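Local structure of uncharacterized conserved protein (Ruegeria pomeroyi DSS-3, 3IUS) at residues Thr5-Thr16 and Leu20-Thr34. The protein is of uncharacterised function but probably binds NAD(P) through a Rossmann-type domain, as members of the NAD-dependent epimerase/dehydratase family do. Numbering follows the deposited sequence.
Sequences TGTLLSFGHGYT and LSRALAPQGWRIIGT. With EDO (1,2-ethanediol), chain E.
A chi1 of -165° carries the His-13 ring away from its own backbone N and toward helix 15-24, presenting NE2 to Ser-21, whose OG sits between its own N and carbonyl carbon. NE2 donates to Ser-21 OG at 3.0 Å, in the ring plane but bent at the hydrogen (133°). Ser-10 OG meets His-13 ND1 at the ring's edge, so both nitrogens are engaged and the ring's rotation is fixed; NE2 also reaches Ser-47 OG, and Ser-21 OG bonds Ser-47 O. Gly-33 suits its place because a CB there would collide with His-13 CG.

Strands 7-11 and 30-34 run parallel, joined by five backbone hydrogen bonds from Gly-6 O to Thr-34 N. Beyond the end of strand 7-11, Thr-34 binds the turn that follows, a threonine supplying the hydroxyl needed: OG1 accepts from Gly-12 N at 3.0 Å, nearly straight (170°), while its carbonyl O accepts from His-13 N. The positive phi of Gly-12 favours glycine.

At the other end the Trp-29 ring, broad enough to offer a face on each side, lies flat against Thr-5 and Gly-6. Thr-5 CB stands 3.8 Å from the centroid of its five-membered ring, a CH-pi contact, Gly-6 CA covers the six-membered ring, and Leu-24 CD2 rests on the opposite face. Cut back to alanine, this residue would probably leave Thr-5 and Gly-6 without a surface to lie on and open a gap beside Leu-24. Leu-8 CD2 packs on Ile-31 CG2 at 4.1 Å and on Leu-24 CD1, the branched apolar chains filling the space between sheet and helix.

The two strands and helix 15-24 form a beta-alpha-beta crossover unit, whose Gly-12 and Gly-14 fit a Rossmann-type glycine-rich turn. Strand 66-69 flanks strand 7-11, strand 49-53 flanks 30-35, and helix 185-197 packs against Leu-8 and Leu-20.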
loop_
_atom_site.group_PDB
_atom_site.type_symbol
_atom_site.label_atom_id
_atom_site.label_comp_id
_atom_site.label_asym_id
_atom_site.label_seq_id
_atom_site.Cartn_x
_atom_site.Cartn_y
_atom_site.Cartn_z
ATOM N N THR A 5 1.036 -18.408 -16.627
ATOM C CA THR A 5 1.183 -17.923 -15.259
ATOM C C THR A 5 2.657 -17.860 -14.876
ATOM O O THR A 5 3.523 -17.691 -15.736
ATOM C CB THR A 5 0.427 -18.817 -14.254
ATOM O OG1 THR A 5 0.956 -20.148 -14.295
ATOM C CG2 THR A 5 -1.059 -18.856 -14.586
ATOM N N GLY A 6 2.943 -17.991 -13.584
ATOM C CA GLY A 6 4.317 -17.987 -13.120
ATOM C C GLY A 6 4.470 -18.274 -11.637
ATOM O O GLY A 6 3.555 -18.785 -10.988
ATOM N N THR A 7 5.638 -17.929 -11.106
ATOM C CA THR A 7 5.959 -18.145 -9.701
ATOM C C THR A 7 6.326 -16.826 -9.025
ATOM O O THR A 7 7.322 -16.195 -9.372
ATOM C CB THR A 7 7.124 -19.137 -9.549
ATOM O OG1 THR A 7 6.738 -20.410 -10.079
ATOM C CG2 THR A 7 7.520 -19.294 -8.084
ATOM N N LEU A 8 5.517 -16.425 -8.050
ATOM C CA LEU A 8 5.702 -15.157 -7.371
ATOM C C LEU A 8 6.249 -15.358 -5.962
ATOM O O LEU A 8 5.685 -16.113 -5.170
ATOM C CB LEU A 8 4.371 -14.404 -7.296
ATOM C CG LEU A 8 4.326 -13.164 -6.398
ATOM C CD1 LEU A 8 5.017 -11.988 -7.063
ATOM C CD2 LEU A 8 2.885 -12.810 -6.049
ATOM N N LEU A 9 7.349 -14.676 -5.660
ATOM C CA LEU A 9 7.881 -14.620 -4.304
ATOM C C LEU A 9 7.513 -13.274 -3.680
ATOM O O LEU A 9 7.856 -12.214 -4.202
ATOM C CB LEU A 9 9.395 -14.830 -4.303
ATOM C CG LEU A 9 10.140 -14.719 -2.967
ATOM C CD1 LEU A 9 9.486 -15.579 -1.891
ATOM C CD2 LEU A 9 11.600 -15.090 -3.145
ATOM N N SER A 10 6.800 -13.328 -2.561
ATOM C CA SER A 10 6.242 -12.138 -1.945
ATOM C C SER A 10 6.867 -11.942 -0.564
ATOM O O SER A 10 6.595 -12.710 0.361
ATOM C CB SER A 10 4.722 -12.307 -1.843
ATOM O OG SER A 10 4.106 -11.293 -1.074
ATOM N N PHE A 11 7.726 -10.932 -0.437
ATOM C CA PHE A 11 8.397 -10.643 0.830
ATOM C C PHE A 11 7.486 -9.815 1.718
ATOM O O PHE A 11 6.990 -8.764 1.303
ATOM C CB PHE A 11 9.703 -9.877 0.597
ATOM C CG PHE A 11 10.756 -10.672 -0.112
ATOM C CD1 PHE A 11 11.653 -11.454 0.602
ATOM C CD2 PHE A 11 10.859 -10.631 -1.491
ATOM C CE1 PHE A 11 12.631 -12.185 -0.051
ATOM C CE2 PHE A 11 11.829 -11.357 -2.150
ATOM C CZ PHE A 11 12.712 -12.139 -1.431
ATOM N N GLY A 12 7.281 -10.272 2.946
ATOM C CA GLY A 12 6.359 -9.602 3.840
ATOM C C GLY A 12 4.949 -9.744 3.307
ATOM O O GLY A 12 4.236 -8.759 3.117
ATOM N N HIS A 13 4.560 -10.989 3.052
ATOM C CA HIS A 13 3.246 -11.319 2.515
ATOM C C HIS A 13 2.155 -11.016 3.537
ATOM O O HIS A 13 1.718 -11.904 4.269
ATOM C CB HIS A 13 3.208 -12.801 2.161
ATOM C CG HIS A 13 2.052 -13.193 1.294
ATOM N ND1 HIS A 13 2.050 -13.008 -0.072
ATOM C CD2 HIS A 13 0.872 -13.785 1.595
ATOM C CE1 HIS A 13 0.913 -13.457 -0.573
ATOM N NE2 HIS A 13 0.181 -13.934 0.417
ATOM N N GLY A 14 1.713 -9.763 3.575
ATOM C CA GLY A 14 0.741 -9.331 4.564
ATOM C C GLY A 14 -0.629 -9.022 3.988
ATOM O O GLY A 14 -1.060 -9.636 3.016
ATOM N N TYR A 15 -1.304 -8.054 4.597
ATOM C CA TYR A 15 -2.677 -7.708 4.251
ATOM C C TYR A 15 -2.908 -7.562 2.746
ATOM O O TYR A 15 -3.783 -8.219 2.181
ATOM C CB TYR A 15 -3.097 -6.433 4.992
ATOM C CG TYR A 15 -4.551 -6.067 4.800
ATOM C CD1 TYR A 15 -5.556 -6.746 5.483
ATOM C CD2 TYR A 15 -4.918 -5.046 3.939
ATOM C CE1 TYR A 15 -6.890 -6.416 5.300
ATOM C CE2 TYR A 15 -6.243 -4.709 3.749
ATOM C CZ TYR A 15 -7.225 -5.393 4.432
ATOM O OH TYR A 15 -8.543 -5.051 4.237
ATOM N N THR A 16 -2.113 -6.709 2.106
ATOM C CA THR A 16 -2.262 -6.426 0.682
ATOM C C THR A 16 -1.904 -7.619 -0.199
ATOM O O THR A 16 -2.682 -8.011 -1.066
ATOM C CB THR A 16 -1.415 -5.205 0.267
ATOM O OG1 THR A 16 -1.940 -4.031 0.897
ATOM C CG2 THR A 16 -1.428 -5.012 -1.244
ATOM N N LEU A 20 -4.020 -10.279 -3.184
ATOM C CA LEU A 20 -3.511 -10.609 -4.509
ATOM C C LEU A 20 -3.359 -12.116 -4.663
ATOM O O LEU A 20 -3.807 -12.688 -5.656
ATOM C CB LEU A 20 -2.168 -9.929 -4.753
ATOM C CG LEU A 20 -1.499 -10.297 -6.079
ATOM C CD1 LEU A 20 -2.392 -9.936 -7.256
ATOM C CD2 LEU A 20 -0.139 -9.627 -6.193
ATOM N N SER A 21 -2.727 -12.759 -3.683
ATOM C CA SER A 21 -2.507 -14.207 -3.759
ATOM C C SER A 21 -3.816 -15.014 -3.830
ATOM O O SER A 21 -3.901 -16.004 -4.560
ATOM C CB SER A 21 -1.562 -14.708 -2.651
ATOM O OG SER A 21 -2.117 -14.561 -1.353
ATOM N N ARG A 22 -4.841 -14.585 -3.102
ATOM C CA ARG A 22 -6.123 -15.273 -3.143
ATOM C C ARG A 22 -6.753 -15.182 -4.532
ATOM O O ARG A 22 -7.562 -16.032 -4.909
ATOM C CB ARG A 22 -7.074 -14.723 -2.077
ATOM C CG ARG A 22 -6.594 -14.928 -0.650
ATOM C CD ARG A 22 -7.540 -14.286 0.362
ATOM N NE ARG A 22 -7.041 -14.414 1.728
ATOM C CZ ARG A 22 -6.679 -13.391 2.498
ATOM N NH1 ARG A 22 -6.775 -12.146 2.050
ATOM N NH2 ARG A 22 -6.233 -13.614 3.723
ATOM N N ALA A 23 -6.370 -14.156 -5.290
ATOM C CA ALA A 23 -6.875 -13.949 -6.641
ATOM C C ALA A 23 -6.020 -14.689 -7.662
ATOM O O ALA A 23 -6.534 -15.202 -8.658
ATOM C CB ALA A 23 -6.935 -12.458 -6.969
ATOM N N LEU A 24 -4.717 -14.757 -7.410
ATOM C CA LEU A 24 -3.792 -15.384 -8.357
ATOM C C LEU A 24 -3.746 -16.907 -8.257
ATOM O O LEU A 24 -3.643 -17.598 -9.272
ATOM C CB LEU A 24 -2.378 -14.836 -8.174
ATOM C CG LEU A 24 -2.160 -13.358 -8.497
ATOM C CD1 LEU A 24 -0.698 -13.013 -8.305
ATOM C CD2 LEU A 24 -2.605 -13.061 -9.915
ATOM N N ALA A 25 -3.797 -17.418 -7.029
ATOM C CA ALA A 25 -3.668 -18.854 -6.783
ATOM C C ALA A 25 -4.631 -19.704 -7.623
ATOM O O ALA A 25 -4.214 -20.692 -8.228
ATOM C CB ALA A 25 -3.823 -19.163 -5.288
ATOM N N PRO A 26 -5.920 -19.318 -7.669
ATOM C CA PRO A 26 -6.898 -20.085 -8.449
ATOM C C PRO A 26 -6.619 -20.035 -9.949
ATOM O O PRO A 26 -7.139 -20.868 -10.690
ATOM C CB PRO A 26 -8.224 -19.378 -8.141
ATOM C CG PRO A 26 -7.988 -18.651 -6.866
ATOM C CD PRO A 26 -6.560 -18.219 -6.928
ATOM N N GLN A 27 -5.814 -19.075 -10.387
ATOM C CA GLN A 27 -5.493 -18.936 -11.803
ATOM C C GLN A 27 -4.304 -19.794 -12.214
ATOM O O GLN A 27 -3.905 -19.798 -13.379
ATOM C CB GLN A 27 -5.232 -17.473 -12.152
ATOM C CG GLN A 27 -6.342 -16.537 -11.717
ATOM C CD GLN A 27 -6.140 -15.126 -12.224
ATOM O OE1 GLN A 27 -5.775 -14.918 -13.380
ATOM N NE2 GLN A 27 -6.379 -14.147 -11.364
ATOM N N GLY A 28 -3.737 -20.517 -11.257
ATOM C CA GLY A 28 -2.656 -21.441 -11.555
ATOM C C GLY A 28 -1.292 -20.968 -11.096
ATOM O O GLY A 28 -0.297 -21.671 -11.262
ATOM N N TRP A 29 -1.243 -19.771 -10.521
ATOM C CA TRP A 29 0.006 -19.217 -10.011
ATOM C C TRP A 29 0.528 -19.982 -8.801
ATOM O O TRP A 29 -0.247 -20.470 -7.978
ATOM C CB TRP A 29 -0.185 -17.749 -9.619
ATOM C CG TRP A 29 -0.242 -16.815 -10.775
ATOM C CD1 TRP A 29 -1.288 -16.633 -11.633
ATOM C CD2 TRP A 29 0.790 -15.923 -11.205
ATOM N NE1 TRP A 29 -0.970 -15.684 -12.572
ATOM C CE2 TRP A 29 0.301 -15.231 -12.329
ATOM C CE3 TRP A 29 2.081 -15.638 -10.745
ATOM C CZ2 TRP A 29 1.057 -14.272 -13.003
ATOM C CZ3 TRP A 29 2.830 -14.687 -11.417
ATOM C CH2 TRP A 29 2.316 -14.017 -12.533
ATOM N N ARG A 30 1.848 -20.079 -8.698
ATOM C CA ARG A 30 2.475 -20.519 -7.463
ATOM C C ARG A 30 2.952 -19.285 -6.704
ATOM O O ARG A 30 3.691 -18.471 -7.249
ATOM C CB ARG A 30 3.658 -21.442 -7.745
ATOM C CG ARG A 30 4.398 -21.868 -6.487
ATOM C CD ARG A 30 5.694 -22.588 -6.800
ATOM N NE ARG A 30 6.380 -22.985 -5.575
ATOM C CZ ARG A 30 7.693 -23.159 -5.474
ATOM N NH1 ARG A 30 8.471 -22.973 -6.531
ATOM N NH2 ARG A 30 8.225 -23.517 -4.314
ATOM N N ILE A 31 2.512 -19.138 -5.456
ATOM C CA ILE A 31 2.933 -18.014 -4.625
ATOM C C ILE A 31 3.680 -18.489 -3.380
ATOM O O ILE A 31 3.271 -19.451 -2.722
ATOM C CB ILE A 31 1.741 -17.123 -4.185
ATOM C CG1 ILE A 31 0.914 -16.669 -5.391
ATOM C CG2 ILE A 31 2.236 -15.914 -3.407
ATOM C CD1 ILE A 31 -0.127 -17.671 -5.817
ATOM N N ILE A 32 4.780 -17.808 -3.080
ATOM C CA ILE A 32 5.573 -18.050 -1.882
ATOM C C ILE A 32 5.598 -16.763 -1.063
ATOM O O ILE A 32 6.031 -15.722 -1.555
ATOM C CB ILE A 32 7.015 -18.430 -2.255
ATOM C CG1 ILE A 32 7.020 -19.623 -3.211
ATOM C CG2 ILE A 32 7.846 -18.718 -1.006
ATOM C CD1 ILE A 32 8.348 -19.840 -3.899
ATOM N N GLY A 33 5.119 -16.819 0.176
ATOM C CA GLY A 33 5.036 -15.621 0.991
ATOM C C GLY A 33 5.860 -15.714 2.260
ATOM O O GLY A 33 5.841 -16.737 2.948
ATOM N N THR A 34 6.583 -14.646 2.576
ATOM C CA THR A 34 7.416 -14.634 3.771
ATOM C C THR A 34 6.827 -13.761 4.874
ATOM O O THR A 34 6.067 -12.821 4.615
ATOM C CB THR A 34 8.835 -14.130 3.477
ATOM O OG1 THR A 34 8.858 -12.699 3.541
ATOM C CG2 THR A 34 9.299 -14.593 2.094
HETATM C C1 EDO E . -9.466 -11.149 -2.239
HETATM O O1 EDO E . -8.681 -11.644 -3.392
HETATM C C2 EDO E . -9.281 -11.900 -0.952
HETATM O O2 EDO E . -9.163 -11.494 0.392
HETATM O O HOH W 1 2.533 -21.482 -12.338
HETATM O O HOH W 2 8.045 -22.732 -9.368
HETATM O O HOH W 3 -6.034 -9.438 3.525
#